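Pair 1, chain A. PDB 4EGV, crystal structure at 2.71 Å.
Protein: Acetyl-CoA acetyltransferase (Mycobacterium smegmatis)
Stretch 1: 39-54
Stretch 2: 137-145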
# COMPACT_ATOMS: atom_id res chain seq x y z
N GLY A 39 27.09 -3.77 -5.48
CA GLY A 39 25.76 -3.98 -4.98
C GLY A 39 25.13 -5.18 -5.63
O GLY A 39 25.19 -5.32 -6.82
N MSE A 40 24.51 -6.04 -4.83
CA MSE A 40 23.77 -7.21 -5.29
C MSE A 40 22.65 -6.95 -6.31
O MSE A 40 22.01 -5.95 -6.32
CB MSE A 40 23.17 -7.91 -4.10
CG MSE A 40 24.04 -8.90 -3.39
SE MSE A 40 23.07 -9.65 -1.94
CE MSE A 40 24.47 -10.16 -0.90
N SER A 41 22.44 -7.91 -7.17
CA SER A 41 21.43 -7.77 -8.18
C SER A 41 20.10 -8.02 -7.54
O SER A 41 20.03 -8.50 -6.44
CB SER A 41 21.68 -8.73 -9.32
OG SER A 41 21.22 -10.00 -9.04
N SER A 42 19.03 -7.68 -8.21
CA SER A 42 17.73 -7.89 -7.60
C SER A 42 17.41 -9.41 -7.44
O SER A 42 16.80 -9.79 -6.45
CB SER A 42 16.63 -7.03 -8.26
OG SER A 42 15.95 -7.68 -9.32
N VAL A 43 17.89 -10.25 -8.38
CA VAL A 43 17.82 -11.72 -8.25
C VAL A 43 18.54 -12.13 -6.99
O VAL A 43 17.98 -12.83 -6.18
CB VAL A 43 18.36 -12.45 -9.52
CG1 VAL A 43 18.78 -13.88 -9.24
CG2 VAL A 43 17.31 -12.42 -10.63
N GLU A 44 19.76 -11.65 -6.81
CA GLU A 44 20.58 -12.05 -5.65
C GLU A 44 19.89 -11.74 -4.30
O GLU A 44 19.95 -12.53 -3.35
CB GLU A 44 22.03 -11.47 -5.73
CG GLU A 44 23.00 -12.13 -6.82
CD GLU A 44 24.40 -11.39 -7.02
OE1 GLU A 44 24.46 -10.16 -7.30
OE2 GLU A 44 25.45 -12.05 -6.90
N LEU A 45 19.22 -10.59 -4.24
CA LEU A 45 18.51 -10.14 -3.04
C LEU A 45 17.26 -10.96 -2.67
O LEU A 45 16.97 -11.23 -1.50
CB LEU A 45 18.11 -8.68 -3.19
CG LEU A 45 19.19 -7.59 -3.17
CD1 LEU A 45 18.69 -6.26 -3.71
CD2 LEU A 45 19.88 -7.42 -1.83
N ALA A 46 16.52 -11.33 -3.70
CA ALA A 46 15.37 -12.18 -3.58
C ALA A 46 15.83 -13.57 -3.22
O ALA A 46 15.14 -14.28 -2.54
CB ALA A 46 14.59 -12.19 -4.90
N THR A 47 16.99 -13.95 -3.69
CA THR A 47 17.59 -15.25 -3.37
C THR A 47 17.96 -15.35 -1.89
O THR A 47 17.60 -16.27 -1.22
CB THR A 47 18.79 -15.50 -4.31
OG1 THR A 47 18.28 -15.60 -5.65
CG2 THR A 47 19.54 -16.75 -3.93
N GLU A 48 18.68 -14.38 -1.39
CA GLU A 48 18.99 -14.32 0.01
C GLU A 48 17.76 -14.38 0.94
O GLU A 48 17.77 -15.13 1.90
CB GLU A 48 19.81 -13.08 0.31
CG GLU A 48 21.30 -13.28 0.15
CD GLU A 48 21.89 -14.41 1.01
OE1 GLU A 48 21.55 -14.56 2.19
OE2 GLU A 48 22.74 -15.15 0.50
N ALA A 49 16.74 -13.59 0.66
CA ALA A 49 15.45 -13.70 1.37
C ALA A 49 14.74 -15.05 1.23
O ALA A 49 14.17 -15.53 2.19
CB ALA A 49 14.53 -12.60 0.96
N ALA A 50 14.80 -15.67 0.06
CA ALA A 50 14.18 -16.96 -0.18
C ALA A 50 14.85 -18.08 0.60
O ALA A 50 14.17 -19.01 1.09
CB ALA A 50 14.13 -17.27 -1.66
N LYS A 51 16.17 -17.96 0.72
CA LYS A 51 17.00 -18.90 1.50
C LYS A 51 16.73 -18.87 2.98
O LYS A 51 16.80 -19.89 3.64
CB LYS A 51 18.49 -18.62 1.27
CG LYS A 51 19.05 -19.28 0.06
CD LYS A 51 20.45 -18.78 -0.18
CE LYS A 51 21.03 -19.47 -1.42
NZ LYS A 51 22.18 -18.75 -1.94
N ALA A 52 16.42 -17.68 3.47
CA ALA A 52 15.99 -17.46 4.85
C ALA A 52 14.57 -17.95 5.11
O ALA A 52 14.29 -18.39 6.22
CB ALA A 52 16.12 -15.99 5.24
N ALA A 53 13.69 -17.87 4.11
CA ALA A 53 12.35 -18.40 4.23
C ALA A 53 12.37 -19.94 4.35
O ALA A 53 11.61 -20.55 5.14
CB ALA A 53 11.48 -17.93 3.08
N LEU A 54 13.27 -20.56 3.58
CA LEU A 54 13.48 -21.99 3.60
C LEU A 54 14.14 -22.43 4.88
O LEU A 54 13.94 -23.55 5.33
CB LEU A 54 14.38 -22.37 2.45
CG LEU A 54 13.81 -23.04 1.20
CD1 LEU A 54 12.54 -22.38 0.72
CD2 LEU A 54 14.87 -23.02 0.14
N VAL A 137 4.25 -23.26 -2.37
CA VAL A 137 4.44 -22.06 -3.14
C VAL A 137 5.45 -21.17 -2.45
O VAL A 137 5.47 -21.04 -1.26
CB VAL A 137 3.08 -21.31 -3.29
CG1 VAL A 137 3.24 -19.95 -4.04
CG2 VAL A 137 2.05 -22.20 -3.98
N LEU A 138 6.31 -20.55 -3.25
CA LEU A 138 7.24 -19.52 -2.78
C LEU A 138 6.96 -18.18 -3.44
O LEU A 138 6.92 -18.07 -4.64
CB LEU A 138 8.71 -19.93 -3.01
CG LEU A 138 9.78 -18.98 -2.43
CD1 LEU A 138 9.64 -18.89 -0.90
CD2 LEU A 138 11.18 -19.38 -2.79
N ILE A 139 6.77 -17.16 -2.62
CA ILE A 139 6.56 -15.80 -3.06
C ILE A 139 7.78 -14.94 -2.69
O ILE A 139 8.39 -15.15 -1.65
CB ILE A 139 5.28 -15.31 -2.41
CG1 ILE A 139 4.08 -15.99 -3.05
CG2 ILE A 139 5.10 -13.79 -2.52
CD1 ILE A 139 2.83 -15.91 -2.19
N PHE A 140 8.18 -14.02 -3.54
CA PHE A 140 9.35 -13.21 -3.22
C PHE A 140 9.32 -11.91 -4.00
O PHE A 140 8.56 -11.76 -4.95
CB PHE A 140 10.67 -13.97 -3.43
CG PHE A 140 10.74 -14.70 -4.74
CD1 PHE A 140 10.92 -14.01 -5.93
CD2 PHE A 140 10.57 -16.07 -4.79
CE1 PHE A 140 10.95 -14.67 -7.15
CE2 PHE A 140 10.59 -16.76 -6.04
CZ PHE A 140 10.79 -16.04 -7.21
N GLY A 141 10.13 -10.95 -3.57
CA GLY A 141 10.25 -9.69 -4.28
C GLY A 141 11.49 -9.00 -3.80
O GLY A 141 12.03 -9.42 -2.82
N SER A 142 11.93 -7.94 -4.46
CA SER A 142 13.18 -7.24 -4.10
C SER A 142 13.32 -5.91 -4.81
O SER A 142 12.61 -5.62 -5.77
CB SER A 142 14.44 -8.09 -4.37
OG SER A 142 14.50 -8.55 -5.71
N GLU A 143 14.23 -5.07 -4.33
CA GLU A 143 14.57 -3.85 -5.02
C GLU A 143 16.00 -3.46 -4.81
O GLU A 143 16.61 -3.83 -3.83
CB GLU A 143 13.65 -2.70 -4.67
CG GLU A 143 13.03 -2.74 -3.30
CD GLU A 143 11.92 -1.67 -3.15
OE1 GLU A 143 10.70 -2.04 -2.96
OE2 GLU A 143 12.30 -0.46 -3.24
N ASN A 144 16.50 -2.70 -5.78
CA ASN A 144 17.87 -2.25 -5.98
C ASN A 144 18.09 -0.74 -5.72
O ASN A 144 17.14 0.05 -5.76
CB ASN A 144 18.19 -2.50 -7.45
CG ASN A 144 19.21 -3.52 -7.65
OD1 ASN A 144 20.04 -3.73 -6.78
ND2 ASN A 144 19.20 -4.15 -8.81
N THR A 145 19.34 -0.32 -5.49
CA THR A 145 19.68 1.13 -5.61
C THR A 145 19.64 1.55 -7.10
O THR A 145 19.37 2.70 -7.41
CB THR A 145 21.05 1.56 -4.97
OG1 THR A 145 22.08 0.69 -5.42
CG2 THR A 145 21.01 1.55 -3.43

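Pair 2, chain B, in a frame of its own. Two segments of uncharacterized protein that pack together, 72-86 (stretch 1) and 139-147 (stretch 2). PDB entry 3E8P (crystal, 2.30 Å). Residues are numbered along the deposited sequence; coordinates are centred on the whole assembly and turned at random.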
# COMPACT_ATOMS: atom_id res chain seq x y z
N VAL B 72 6.00 13.72 -9.61
CA VAL B 72 5.81 15.00 -8.95
C VAL B 72 4.68 14.86 -7.95
O VAL B 72 4.77 15.30 -6.81
CB VAL B 72 5.41 16.11 -9.93
CG1 VAL B 72 5.06 17.38 -9.16
CG2 VAL B 72 6.55 16.38 -10.92
N THR B 73 3.60 14.23 -8.40
CA THR B 73 2.45 14.03 -7.52
C THR B 73 2.89 13.25 -6.27
O THR B 73 2.53 13.61 -5.16
CB THR B 73 1.34 13.26 -8.26
OG1 THR B 73 0.88 14.06 -9.36
CG2 THR B 73 0.19 12.97 -7.34
N ALA B 74 3.68 12.20 -6.48
CA ALA B 74 4.18 11.39 -5.36
C ALA B 74 5.10 12.21 -4.46
O ALA B 74 5.07 12.07 -3.25
CB ALA B 74 4.91 10.17 -5.89
N THR B 75 5.91 13.08 -5.06
CA THR B 75 6.84 13.92 -4.29
C THR B 75 6.06 14.86 -3.37
O THR B 75 6.37 14.96 -2.17
CB THR B 75 7.75 14.77 -5.23
OG1 THR B 75 8.59 13.90 -5.99
CG2 THR B 75 8.64 15.71 -4.43
N VAL B 76 5.05 15.53 -3.91
CA VAL B 76 4.23 16.45 -3.12
C VAL B 76 3.47 15.75 -2.00
O VAL B 76 3.45 16.21 -0.86
CB VAL B 76 3.20 17.19 -4.01
CG1 VAL B 76 2.33 18.12 -3.15
CG2 VAL B 76 3.92 17.98 -5.08
N LEU B 77 2.85 14.61 -2.31
CA LEU B 77 2.10 13.88 -1.31
C LEU B 77 2.98 13.42 -0.15
O LEU B 77 2.54 13.46 1.01
CB LEU B 77 1.40 12.67 -1.94
CG LEU B 77 0.25 13.00 -2.91
CD1 LEU B 77 -0.14 11.75 -3.69
CD2 LEU B 77 -0.93 13.53 -2.13
N ASP B 78 4.21 13.00 -0.44
CA ASP B 78 5.13 12.53 0.60
C ASP B 78 5.56 13.67 1.53
O ASP B 78 5.60 13.51 2.75
CB ASP B 78 6.39 11.90 -0.01
CG ASP B 78 7.26 11.21 1.03
OD1 ASP B 78 8.48 11.04 0.79
OD2 ASP B 78 6.74 10.83 2.10
N VAL B 79 5.87 14.82 0.93
CA VAL B 79 6.28 16.00 1.68
C VAL B 79 5.13 16.51 2.55
O VAL B 79 5.34 16.89 3.71
CB VAL B 79 6.73 17.12 0.73
CG1 VAL B 79 7.07 18.38 1.53
CG2 VAL B 79 7.94 16.65 -0.09
N VAL B 80 3.92 16.52 2.00
CA VAL B 80 2.75 16.95 2.77
C VAL B 80 2.62 16.00 3.96
O VAL B 80 2.39 16.44 5.09
CB VAL B 80 1.44 16.86 1.94
CG1 VAL B 80 0.24 16.87 2.88
CG2 VAL B 80 1.35 18.02 0.96
N GLY B 81 2.77 14.71 3.70
CA GLY B 81 2.64 13.72 4.75
C GLY B 81 3.67 13.86 5.86
O GLY B 81 3.34 13.71 7.04
N GLY B 82 4.91 14.15 5.49
CA GLY B 82 5.96 14.31 6.49
C GLY B 82 5.71 15.51 7.39
O GLY B 82 5.82 15.40 8.60
N LEU B 83 5.38 16.64 6.79
CA LEU B 83 5.11 17.86 7.54
C LEU B 83 3.85 17.72 8.40
O LEU B 83 3.78 18.26 9.51
CB LEU B 83 4.98 19.05 6.57
CG LEU B 83 6.31 19.45 5.91
CD1 LEU B 83 6.09 20.41 4.74
CD2 LEU B 83 7.21 20.08 6.97
N THR B 84 2.87 16.97 7.89
CA THR B 84 1.62 16.73 8.61
C THR B 84 1.95 15.89 9.84
O THR B 84 1.47 16.14 10.94
CB THR B 84 0.59 15.94 7.75
OG1 THR B 84 0.25 16.70 6.57
CG2 THR B 84 -0.68 15.61 8.57
N ALA B 85 2.79 14.89 9.64
CA ALA B 85 3.19 14.00 10.72
C ALA B 85 3.94 14.78 11.80
O ALA B 85 3.66 14.62 12.98
CB ALA B 85 4.07 12.88 10.17
N PHE B 86 4.88 15.63 11.39
CA PHE B 86 5.67 16.42 12.34
C PHE B 86 4.82 17.43 13.11
O PHE B 86 5.05 17.65 14.29
CB PHE B 86 6.81 17.15 11.61
CG PHE B 86 7.85 17.74 12.53
CD1 PHE B 86 8.69 16.91 13.28
CD2 PHE B 86 7.98 19.11 12.67
CE1 PHE B 86 9.64 17.45 14.16
CE2 PHE B 86 8.92 19.66 13.55
CZ PHE B 86 9.75 18.83 14.29
N VAL B 139 5.81 6.54 15.60
CA VAL B 139 5.29 6.29 14.26
C VAL B 139 3.90 6.90 14.08
O VAL B 139 3.03 6.72 14.93
CB VAL B 139 5.18 4.78 13.96
CG1 VAL B 139 4.55 4.56 12.60
CG2 VAL B 139 6.54 4.14 14.00
N SER B 140 3.72 7.63 12.98
CA SER B 140 2.43 8.25 12.65
C SER B 140 2.01 7.89 11.22
O SER B 140 2.85 7.78 10.33
CB SER B 140 2.52 9.78 12.76
OG SER B 140 2.71 10.18 14.10
N VAL B 141 0.71 7.70 11.03
CA VAL B 141 0.17 7.40 9.71
C VAL B 141 -0.67 8.60 9.28
O VAL B 141 -1.41 9.16 10.08
CB VAL B 141 -0.70 6.13 9.71
CG1 VAL B 141 -1.14 5.79 8.28
CG2 VAL B 141 0.08 4.96 10.30
N CYS B 142 -0.52 9.01 8.02
CA CYS B 142 -1.24 10.17 7.50
C CYS B 142 -1.91 9.93 6.15
O CYS B 142 -1.54 9.03 5.40
CB CYS B 142 -0.28 11.34 7.33
SG CYS B 142 0.64 11.80 8.79
N ARG B 143 -2.91 10.77 5.86
CA ARG B 143 -3.60 10.72 4.59
C ARG B 143 -3.27 12.04 3.87
O ARG B 143 -3.28 13.10 4.49
CB ARG B 143 -5.12 10.60 4.79
CG ARG B 143 -5.60 9.16 4.84
CD ARG B 143 -7.11 9.04 4.77
NE ARG B 143 -7.51 7.66 4.52
CZ ARG B 143 -8.77 7.24 4.45
NH1 ARG B 143 -9.77 8.10 4.62
NH2 ARG B 143 -9.03 5.96 4.22
N MSE B 144 -2.96 11.97 2.59
CA MSE B 144 -2.63 13.17 1.84
C MSE B 144 -3.56 13.30 0.65
O MSE B 144 -4.16 12.33 0.21
CB MSE B 144 -1.18 13.13 1.34
CG MSE B 144 -0.14 13.00 2.44
SE MSE B 144 -0.04 11.17 3.16
CE MSE B 144 1.37 10.49 2.06
N GLU B 145 -3.64 14.51 0.12
CA GLU B 145 -4.51 14.77 -1.01
C GLU B 145 -3.93 15.88 -1.87
O GLU B 145 -3.44 16.89 -1.36
CB GLU B 145 -5.89 15.14 -0.47
CG GLU B 145 -6.79 15.90 -1.40
CD GLU B 145 -6.37 17.35 -1.60
OE1 GLU B 145 -6.02 18.03 -0.61
OE2 GLU B 145 -6.41 17.80 -2.76
N LEU B 146 -4.00 15.68 -3.18
CA LEU B 146 -3.52 16.67 -4.14
C LEU B 146 -4.67 17.04 -5.09
O LEU B 146 -5.34 16.17 -5.63
CB LEU B 146 -2.35 16.10 -4.96
CG LEU B 146 -1.63 17.11 -5.85
CD1 LEU B 146 -0.76 18.01 -4.99
CD2 LEU B 146 -0.78 16.38 -6.89
N HIS B 147 -4.89 18.34 -5.26
CA HIS B 147 -5.93 18.82 -6.17
C HIS B 147 -5.35 19.97 -6.99
O HIS B 147 -4.26 20.45 -6.69
CB HIS B 147 -7.17 19.30 -5.38
CG HIS B 147 -6.92 20.45 -4.46
ND1 HIS B 147 -6.59 20.29 -3.12
CD2 HIS B 147 -6.97 21.79 -4.67
CE1 HIS B 147 -6.47 21.48 -2.55
NE2 HIS B 147 -6.69 22.41 -3.47
O HOH W 1 2.05 12.93 14.24

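What separates the two contacts most sharply? It is the strand residue that faces the helix at the matched positions S142(A) and M144(B). In pair 1 this is a serine, and its OG donates a hydrogen bond of 2.7 Å to the backbone O of S42(A), an oxygen that also accepts from A46(A) N within the helix. In pair 2 the position holds a selenomethionine, and no hydrogen bond joins helix to strand directly. There M144(B) CG lies 3.1 Å from L77(B) O, the counterpart of the oxygen that S142(A) bonds, so a carbon comes close where pair 1 has a donor.

Which geometry do they share? In each, a helix lies across a strand with their directions 135° apart in pair 1 and 137° in pair 2, and the axes approach to 7.1 and 7.9 Å. Fourteen central residues superpose with an RMSD of 0.8 Å. The fit is close around S142(A) and M144(B), whose CA atoms fall 0.5 Å apart, and looser at L138(A) and S140(B), at 1.9 Å.

How does the helix make room for such different strand residues? A46(A) matches G81(B). The alanine CB sits 3.7 Å from S142(A) OG and 4.2 Å from F140(A) CD1. G81(B) has no side chain, and its backbone N comes within 3.6 Å of M144(B) CG; a CB there would lie only 3.1 Å from M144(B) CE, a tight fit. At the next matched pair, L45(A) CB meets S142(A) CB at 3.9 Å, much as V80(B) CG1 meets M144(B) CG at 3.9 Å.

What happens toward the two ends of the contact? S42(A) matches L77(B), and the leucine brings CD2 to 3.5 Å from M144(B) CB, while the shorter side chain of S42(A) brings CB to 3.7 Å from S142(A) OG. N144(A) matches L146(B), whose CD1 packs 3.6 Å from V76(B) CG1. The matched alanines A50(A) and A85(B) both face the matched pair L138(A) and S140(B), A50(A) CB at 3.8 Å from L138(A) CD2 and A85(B) CB at 4.3 Å from S140(B) CB, but A85(B) CB also lies 3.9 Å from C142(B) SG. In pair 2 a water bridges helix and strand, donating to A85(B) O at 2.7 Å and hydrogen-bonded to S140(B) OG at 2.8 Å.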